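Local coordinates for uncharacterized protein lp_2664 (Lactobacillus plantarum WCFS1, PDB 2PJQ), which is of unknown function but belongs to the HD-domain family, and so may be a metal-dependent phosphohydrolase, at residues Q36-L41 / A58-H63; R43-D48 / Q125-L130. All blocks are in the same frame, centred on the assembly; numbering follows the deposited sequence.

Contact 1 of 2, residues Q36-L41 / A58-H63; sequences QRVNRL and AAAWLH
In the all-helical HD domain, V38 and N39 of helix 32-49 meet A60 and W61 of helix 53-62. H63, also in the second segment, probably belongs, with H34, D64 and D128, to the H...HD...D motif of this family. These side chains converge, but no metal is bound to them here. The helices come close at N39 and A60, whose CA atoms are 6.3 Å apart. V38 CG1 meets A60 CB at 4.2 Å, an apolar contact apart from the indole. The larger part of the contact is N39 laid over one face of W61. N39 CB sits above the six-membered ring, 4.1 Å from its centroid, in a CH-pi contact. CG lies anti to the backbone N (chi1 -174°), which carries the amide over the same face, offset toward the rim, with CG nearest W61 CZ2. The amide and ring planes are 28° apart, so the amide is tilted on the ring and not stacked flat. N39 OD1 is near W61 NE1, but the angle is poor and no hydrogen bond forms. L12 and Q16 of helix 9-22 also touch the indole, so the ring fills the junction of three helices. An alanine in place of W61 would probably open a gap between these helices and leave the N39 amide without the surface it rests on. No hydrogen bond crosses the two segments; the contact relies on methyl packing and on a polar side chain lying against an aromatic face.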
loop_
_atom_site.group_PDB
_atom_site.type_symbol
_atom_site.label_atom_id
_atom_site.label_comp_id
_atom_site.label_asym_id
_atom_site.label_seq_id
_atom_site.Cartn_x
_atom_site.Cartn_y
_atom_site.Cartn_z
ATOM N N GLN B 36 1.518 -17.938 6.350
ATOM C CA GLN B 36 2.596 -18.893 6.144
ATOM C C GLN B 36 3.917 -18.315 6.578
ATOM O O GLN B 36 4.729 -19.022 7.169
ATOM C CB GLN B 36 2.692 -19.315 4.677
ATOM C CG GLN B 36 1.457 -19.979 4.149
ATOM C CD GLN B 36 1.778 -21.007 3.091
ATOM O OE1 GLN B 36 2.386 -22.038 3.386
ATOM N NE2 GLN B 36 1.381 -20.733 1.846
ATOM N N ARG B 37 4.145 -17.036 6.270
ATOM C CA ARG B 37 5.391 -16.392 6.674
ATOM C C ARG B 37 5.510 -16.385 8.204
ATOM O O ARG B 37 6.556 -16.741 8.768
ATOM C CB ARG B 37 5.451 -14.957 6.170
ATOM C CG ARG B 37 6.036 -14.792 4.787
ATOM C CD ARG B 37 6.373 -13.342 4.567
ATOM N NE ARG B 37 5.189 -12.506 4.650
ATOM C CZ ARG B 37 4.248 -12.497 3.720
ATOM N NH1 ARG B 37 4.389 -13.279 2.662
ATOM N NH2 ARG B 37 3.175 -11.721 3.850
ATOM N N VAL B 38 4.442 -15.957 8.872
ATOM C CA VAL B 38 4.443 -15.942 10.314
ATOM C C VAL B 38 4.674 -17.371 10.780
ATOM O O VAL B 38 5.544 -17.625 11.595
ATOM C CB VAL B 38 3.097 -15.438 10.897
ATOM C CG1 VAL B 38 2.974 -15.877 12.350
ATOM C CG2 VAL B 38 3.021 -13.912 10.834
ATOM N N ASN B 39 3.899 -18.310 10.257
ATOM C CA ASN B 39 4.050 -19.694 10.672
ATOM C C ASN B 39 5.515 -20.097 10.635
ATOM O O ASN B 39 6.113 -20.407 11.659
ATOM C CB ASN B 39 3.261 -20.615 9.758
ATOM C CG ASN B 39 3.261 -22.047 10.241
ATOM O OD1 ASN B 39 2.617 -22.369 11.239
ATOM N ND2 ASN B 39 3.989 -22.915 9.543
ATOM N N ARG B 40 6.087 -20.090 9.439
ATOM C CA ARG B 40 7.483 -20.447 9.241
ATOM C C ARG B 40 8.441 -19.697 10.174
ATOM O O ARG B 40 9.489 -20.222 10.542
ATOM C CB ARG B 40 7.832 -20.229 7.768
ATOM C CG ARG B 40 9.195 -19.640 7.473
ATOM C CD ARG B 40 9.319 -19.448 5.968
ATOM N NE ARG B 40 8.195 -18.684 5.434
ATOM C CZ ARG B 40 7.984 -18.447 4.142
ATOM N NH1 ARG B 40 8.828 -18.915 3.225
ATOM N NH2 ARG B 40 6.924 -17.743 3.765
ATOM N N LEU B 41 8.073 -18.478 10.561
ATOM C CA LEU B 41 8.885 -17.669 11.485
ATOM C C LEU B 41 8.698 -18.179 12.916
ATOM O O LEU B 41 9.658 -18.292 13.679
ATOM C CB LEU B 41 8.460 -16.194 11.435
ATOM C CG LEU B 41 8.949 -15.258 10.327
ATOM C CD1 LEU B 41 8.048 -14.035 10.281
ATOM C CD2 LEU B 41 10.396 -14.851 10.579
ATOM N N ALA B 58 -0.243 -23.118 16.605
ATOM C CA ALA B 58 -1.689 -23.091 16.748
ATOM C C ALA B 58 -2.097 -21.645 16.981
ATOM O O ALA B 58 -2.870 -21.079 16.198
ATOM C CB ALA B 58 -2.111 -23.956 17.907
ATOM N N ALA B 59 -1.548 -21.033 18.030
ATOM C CA ALA B 59 -1.871 -19.649 18.337
ATOM C C ALA B 59 -1.403 -18.752 17.215
ATOM O O ALA B 59 -1.980 -17.697 16.985
ATOM C CB ALA B 59 -1.230 -19.218 19.659
ATOM N N ALA B 60 -0.353 -19.153 16.511
ATOM C CA ALA B 60 0.144 -18.330 15.413
ATOM C C ALA B 60 -0.874 -18.321 14.288
ATOM O O ALA B 60 -1.206 -17.278 13.740
ATOM C CB ALA B 60 1.455 -18.871 14.915
ATOM N N TRP B 61 -1.371 -19.510 13.960
ATOM C CA TRP B 61 -2.355 -19.689 12.900
ATOM C C TRP B 61 -3.631 -18.934 13.196
ATOM O O TRP B 61 -4.218 -18.316 12.310
ATOM C CB TRP B 61 -2.725 -21.172 12.746
ATOM C CG TRP B 61 -1.707 -22.043 12.074
ATOM C CD1 TRP B 61 -1.072 -23.131 12.612
ATOM C CD2 TRP B 61 -1.244 -21.929 10.734
ATOM N NE1 TRP B 61 -0.237 -23.709 11.679
ATOM C CE2 TRP B 61 -0.322 -22.988 10.514
ATOM C CE3 TRP B 61 -1.516 -21.037 9.684
ATOM C CZ2 TRP B 61 0.329 -23.174 9.292
ATOM C CZ3 TRP B 61 -0.872 -21.224 8.468
ATOM C CH2 TRP B 61 0.043 -22.286 8.284
ATOM N N LEU B 62 -4.045 -18.973 14.457
ATOM C CA LEU B 62 -5.305 -18.367 14.870
ATOM C C LEU B 62 -5.394 -16.918 15.339
ATOM O O LEU B 62 -6.484 -16.459 15.652
ATOM C CB LEU B 62 -5.950 -19.277 15.928
ATOM C CG LEU B 62 -6.215 -20.745 15.541
ATOM C CD1 LEU B 62 -6.583 -21.543 16.787
ATOM C CD2 LEU B 62 -7.329 -20.842 14.505
ATOM N N HIS B 63 -4.299 -16.170 15.392
ATOM C CA HIS B 63 -4.424 -14.786 15.860
ATOM C C HIS B 63 -5.297 -13.865 15.007
ATOM O O HIS B 63 -6.135 -13.141 15.538
ATOM C CB HIS B 63 -3.079 -14.095 16.006
ATOM C CG HIS B 63 -3.208 -12.612 16.161
ATOM N ND1 HIS B 63 -2.573 -11.716 15.329
ATOM C CD2 HIS B 63 -3.982 -11.870 16.994
ATOM C CE1 HIS B 63 -2.956 -10.488 15.639
ATOM N NE2 HIS B 63 -3.813 -10.556 16.645
#

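Contact 2 of 2, residues R43-D48 / Q125-L130; sequences RRLAKD and QDADRL
L45 CD2 is the methyl that reaches across from helix 32-49 to helix 119-130. It lies against D126 CB at 3.8 Å. The same methyl meets L130 CD1 at 4.1 Å and also touches A127, so one branch of a single leucine bridges a full turn of the opposing helix. All four residues are buried. D126 presents its CB to the leucine, while its CG stands anti to the carbonyl carbon (chi1 -76°). The carboxylate is held by the backbone of the loop before helix 193-198: OD1 accepts from N191 N and OD2 from T192 N. Both segments lie on helices of the HD domain, and D128, on this same helix, is the likely last aspartate of the H...HD...D pattern. The two segments run roughly antiparallel, with 144° between their N-to-C directions. Their axes come no nearer than 10.0 Å, and the surface buried between them is modest, 109 Å². Away from L45 the arrangement is looser. R44, K47 and D48 are exposed, and R44 NH2 makes a long salt bridge to D48 OD2 at 3.9 Å. That same D48 oxygen is hydrogen-bonded to T194 OG1 of helix 193-198.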
loop_
_atom_site.group_PDB
_atom_site.type_symbol
_atom_site.label_atom_id
_atom_site.label_comp_id
_atom_site.label_asym_id
_atom_site.label_seq_id
_atom_site.Cartn_x
_atom_site.Cartn_y
_atom_site.Cartn_z
ATOM N N ARG B 43 7.923 -21.113 13.870
ATOM C CA ARG B 43 8.602 -22.390 14.007
ATOM C C ARG B 43 10.090 -22.226 14.270
ATOM O O ARG B 43 10.623 -22.847 15.175
ATOM C CB ARG B 43 8.354 -23.242 12.767
ATOM C CG ARG B 43 8.874 -24.673 12.862
ATOM C CD ARG B 43 8.722 -25.375 11.509
ATOM N NE ARG B 43 7.325 -25.611 11.163
ATOM C CZ ARG B 43 6.589 -26.581 11.698
ATOM N NH1 ARG B 43 7.131 -27.402 12.592
ATOM N NH2 ARG B 43 5.308 -26.724 11.360
ATOM N N ARG B 44 10.776 -21.390 13.508
ATOM C CA ARG B 44 12.196 -21.229 13.775
ATOM C C ARG B 44 12.418 -20.659 15.179
ATOM O O ARG B 44 13.201 -21.196 15.965
ATOM C CB ARG B 44 12.865 -20.307 12.755
ATOM C CG ARG B 44 14.338 -20.153 13.070
ATOM C CD ARG B 44 14.993 -18.967 12.424
ATOM N NE ARG B 44 16.275 -18.731 13.079
ATOM C CZ ARG B 44 17.087 -17.708 12.818
ATOM N NH1 ARG B 44 16.765 -16.803 11.903
ATOM N NH2 ARG B 44 18.225 -17.584 13.486
ATOM N N LEU B 45 11.720 -19.568 15.478
ATOM C CA LEU B 45 11.826 -18.893 16.769
ATOM C C LEU B 45 11.488 -19.800 17.944
ATOM O O LEU B 45 12.169 -19.770 18.963
ATOM C CB LEU B 45 10.906 -17.662 16.791
ATOM C CG LEU B 45 11.462 -16.227 16.834
ATOM C CD1 LEU B 45 12.676 -16.031 15.917
ATOM C CD2 LEU B 45 10.328 -15.286 16.433
ATOM N N ALA B 46 10.434 -20.597 17.810
ATOM C CA ALA B 46 10.046 -21.486 18.896
ATOM C C ALA B 46 11.210 -22.417 19.226
ATOM O O ALA B 46 11.605 -22.561 20.390
ATOM C CB ALA B 46 8.801 -22.298 18.515
ATOM N N LYS B 47 11.775 -23.034 18.194
ATOM C CA LYS B 47 12.880 -23.948 18.398
ATOM C C LYS B 47 14.091 -23.282 19.038
ATOM O O LYS B 47 14.647 -23.793 20.010
ATOM C CB LYS B 47 13.211 -24.606 17.076
ATOM C CG LYS B 47 11.958 -25.311 16.549
ATOM C CD LYS B 47 12.231 -26.282 15.416
ATOM C CE LYS B 47 10.938 -26.945 14.968
ATOM N NZ LYS B 47 11.183 -28.018 13.958
ATOM N N ASP B 48 14.485 -22.128 18.519
ATOM C CA ASP B 48 15.608 -21.408 19.085
ATOM C C ASP B 48 15.405 -21.158 20.581
ATOM O O ASP B 48 16.361 -21.178 21.354
ATOM C CB ASP B 48 15.782 -20.087 18.347
ATOM C CG ASP B 48 16.659 -20.223 17.122
ATOM O OD1 ASP B 48 16.500 -21.210 16.379
ATOM O OD2 ASP B 48 17.506 -19.336 16.897
ATOM N N GLN B 125 3.936 -13.441 19.109
ATOM C CA GLN B 125 4.042 -11.993 18.962
ATOM C C GLN B 125 5.253 -11.560 18.124
ATOM O O GLN B 125 5.120 -10.787 17.163
ATOM C CB GLN B 125 4.108 -11.340 20.342
ATOM C CG GLN B 125 4.389 -9.862 20.288
ATOM C CD GLN B 125 4.309 -9.195 21.643
ATOM O OE1 GLN B 125 3.220 -8.969 22.176
ATOM N NE2 GLN B 125 5.469 -8.873 22.210
ATOM N N ASP B 126 6.435 -12.044 18.492
ATOM C CA ASP B 126 7.640 -11.689 17.753
ATOM C C ASP B 126 7.528 -12.104 16.298
ATOM O O ASP B 126 8.002 -11.417 15.402
ATOM C CB ASP B 126 8.857 -12.355 18.379
ATOM C CG ASP B 126 9.296 -11.668 19.646
ATOM O OD1 ASP B 126 8.848 -10.520 19.881
ATOM O OD2 ASP B 126 10.098 -12.262 20.396
ATOM N N ALA B 127 6.892 -13.238 16.058
ATOM C CA ALA B 127 6.732 -13.716 14.701
ATOM C C ALA B 127 5.790 -12.800 13.932
ATOM O O ALA B 127 6.084 -12.381 12.808
ATOM C CB ALA B 127 6.190 -15.123 14.715
ATOM N N ASP B 128 4.661 -12.473 14.551
ATOM C CA ASP B 128 3.675 -11.629 13.899
ATOM C C ASP B 128 4.222 -10.242 13.576
ATOM O O ASP B 128 4.059 -9.749 12.463
ATOM C CB ASP B 128 2.429 -11.509 14.772
ATOM C CG ASP B 128 1.189 -11.227 13.962
ATOM O OD1 ASP B 128 0.789 -12.118 13.182
ATOM O OD2 ASP B 128 0.616 -10.124 14.090
ATOM N N ARG B 129 4.865 -9.607 14.549
ATOM C CA ARG B 129 5.416 -8.273 14.328
ATOM C C ARG B 129 6.544 -8.318 13.327
ATOM O O ARG B 129 6.670 -7.431 12.482
ATOM C CB ARG B 129 5.907 -7.670 15.644
ATOM C CG ARG B 129 4.759 -7.255 16.546
ATOM C CD ARG B 129 5.194 -6.940 17.963
ATOM N NE ARG B 129 4.025 -6.699 18.796
ATOM C CZ ARG B 129 4.067 -6.345 20.076
ATOM N NH1 ARG B 129 5.236 -6.180 20.691
ATOM N NH2 ARG B 129 2.931 -6.157 20.742
ATOM N N LEU B 130 7.353 -9.368 13.410
ATOM C CA LEU B 130 8.483 -9.521 12.503
ATOM C C LEU B 130 8.081 -9.433 11.041
ATOM O O LEU B 130 8.916 -9.168 10.191
ATOM C CB LEU B 130 9.194 -10.846 12.767
ATOM C CG LEU B 130 10.353 -10.714 13.744
ATOM C CD1 LEU B 130 10.982 -12.050 13.927
ATOM C CD2 LEU B 130 11.382 -9.724 13.199
#

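Overall arrangement
The two contacts share helix 32-49. Contact 1 uses its earlier turns against helix 53-62, and contact 2 its later turns against helix 119-130. Their segments alternate along the chain: 36-41, 43-48, 58-63, then 125-130. The centres are about 9 Å apart, on the same side of the chain's centre. They also touch directly: V38 packs on A127 and D128, L41 on A127, and H63 on D128. Helices 32-49, 53-62 and 119-130 pack on one another, the last brought in from far along the chain. H34, H63 and D128 come together where these helices meet. This is consistent with the metal site of other HD-domain proteins, although no metal is bound to them here.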